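Local coordinates for putative N-acetylmuramoyl-L-alanine amidase,autolysin cwp6 (Peptoclostridium difficile, PDB 5J72), which is a cell wall protein that carries a zinc-bound amidase domain, which probably hydrolyses the N-acetylmuramoyl-L-alanine amide of peptidoglycan, and cell wall-anchoring CWB2 domains, at residues T554-A559 with R575-R580. Residues are numbered along the deposited sequence; the frame is centred on the assembly and turned at random.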
# COMPACT_ATOMS: atom_id res chain seq x y z
N THR A 554 -3.58 8.87 -38.70
CA THR A 554 -3.66 8.45 -37.30
C THR A 554 -3.71 9.62 -36.33
O THR A 554 -4.55 9.59 -35.45
CB THR A 554 -2.46 7.54 -36.97
OG1 THR A 554 -2.44 6.45 -37.91
CG2 THR A 554 -2.53 6.95 -35.53
N THR A 555 -2.87 10.67 -36.49
CA THR A 555 -2.89 11.75 -35.48
C THR A 555 -4.09 12.61 -35.60
O THR A 555 -4.54 13.20 -34.62
CB THR A 555 -1.56 12.58 -35.50
OG1 THR A 555 -1.52 13.43 -36.66
CG2 THR A 555 -0.36 11.69 -35.53
N LYS A 556 -4.65 12.72 -36.79
CA LYS A 556 -5.89 13.50 -36.90
C LYS A 556 -7.08 12.70 -36.22
O LYS A 556 -7.93 13.29 -35.58
CB LYS A 556 -6.24 13.74 -38.41
CG LYS A 556 -7.38 14.73 -38.54
CD LYS A 556 -7.75 14.95 -40.04
CE LYS A 556 -8.61 16.21 -40.16
NZ LYS A 556 -8.81 16.56 -41.59
N THR A 557 -7.12 11.38 -36.43
CA THR A 557 -8.17 10.56 -35.82
C THR A 557 -8.00 10.62 -34.28
O THR A 557 -8.98 10.80 -33.54
CB THR A 557 -8.06 9.13 -36.31
OG1 THR A 557 -8.26 9.13 -37.75
CG2 THR A 557 -9.08 8.22 -35.66
N ALA A 558 -6.75 10.47 -33.84
CA ALA A 558 -6.44 10.51 -32.39
C ALA A 558 -6.90 11.82 -31.82
O ALA A 558 -7.61 11.84 -30.83
CB ALA A 558 -4.92 10.35 -32.19
N ALA A 559 -6.57 12.96 -32.46
CA ALA A 559 -6.97 14.25 -31.87
C ALA A 559 -8.48 14.44 -31.85
O ALA A 559 -9.03 15.03 -30.92
CB ALA A 559 -6.29 15.41 -32.68
N ARG A 575 -12.18 24.30 -29.28
CA ARG A 575 -11.33 25.07 -30.17
C ARG A 575 -10.86 24.25 -31.35
O ARG A 575 -10.18 24.77 -32.23
CB ARG A 575 -10.16 25.67 -29.38
CG ARG A 575 -10.64 26.34 -28.06
CD ARG A 575 -9.45 26.71 -27.13
NE ARG A 575 -8.43 27.46 -27.87
CZ ARG A 575 -8.31 28.78 -27.82
NH1 ARG A 575 -9.13 29.50 -27.06
NH2 ARG A 575 -7.38 29.39 -28.54
N GLY A 576 -11.23 22.97 -31.40
CA GLY A 576 -10.90 22.16 -32.56
C GLY A 576 -9.53 21.54 -32.50
O GLY A 576 -8.81 21.77 -31.54
N ILE A 577 -9.20 20.74 -33.52
CA ILE A 577 -7.90 20.11 -33.65
C ILE A 577 -7.10 21.08 -34.55
O ILE A 577 -7.69 21.69 -35.46
CB ILE A 577 -8.06 18.70 -34.21
CG1 ILE A 577 -8.79 18.67 -35.56
CG2 ILE A 577 -8.90 17.88 -33.20
CD1 ILE A 577 -8.61 17.34 -36.27
N LYS A 578 -5.80 21.25 -34.31
CA LYS A 578 -5.02 22.23 -35.05
C LYS A 578 -3.67 21.74 -35.52
O LYS A 578 -3.13 20.77 -34.97
CB LYS A 578 -4.75 23.38 -34.14
CG LYS A 578 -5.94 24.11 -33.64
CD LYS A 578 -5.45 25.23 -32.80
CE LYS A 578 -6.45 26.34 -32.67
NZ LYS A 578 -7.62 25.92 -31.88
N THR A 579 -3.12 22.36 -36.58
CA THR A 579 -1.77 22.04 -36.98
C THR A 579 -1.03 23.38 -36.90
O THR A 579 -1.65 24.45 -36.89
CB THR A 579 -1.62 21.38 -38.33
OG1 THR A 579 -2.07 22.29 -39.35
CG2 THR A 579 -2.37 20.12 -38.43
N ARG A 580 0.30 23.33 -36.81
CA ARG A 580 1.10 24.53 -36.71
C ARG A 580 2.46 24.18 -37.28
O ARG A 580 3.03 23.13 -36.98
CB ARG A 580 1.14 25.02 -35.29
CG ARG A 580 1.66 26.43 -35.22
CD ARG A 580 2.16 26.76 -33.83
NE ARG A 580 3.12 27.86 -33.90
CZ ARG A 580 3.37 28.68 -32.90
NH1 ARG A 580 2.72 28.54 -31.74
NH2 ARG A 580 4.26 29.66 -33.03
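Ile577 meets two residues of the helix, Ala559 and Lys556, one with each of its branches. The apolar contact is closest at Ala559, whose CB lies 3.6 Å from Ile577 CG2; the backbones approach nearest at this same pair, with the CA of Ala559 6.2 Å from the CA of Ile577. The other branch ends on the aliphatic part of Lys556: Ile577 CD1 packs 3.7 Å from Lys556 CG and 4.1 Å from its CE, and the two side chains run nearly perpendicular. With chi1 at 57°, Ile577 CG1 lies between the backbone N and the carbonyl carbon; this rotation turns CG2 to Ala559 and CD1 to Lys556.

The interface itself is apolar; polar groups bond within one segment or outside both. Lys556, extended beyond CG, carries NZ away from Ile577 to a hydrogen bond with Lys550 O. On the strand, Lys578 NZ donates to Arg575 O at 2.8 Å from above the carbonyl plane, and also forms a salt bridge with Glu542.

In the amidase domain, the contact joins helix 554-569 to strand 574-578, outermost in its mixed sheet within this chain and parallel to neighbouring strand 541-544, completing a beta-alpha-beta unit; Ile543 touches Ala559, while Leu563 extends the packing on Ile577.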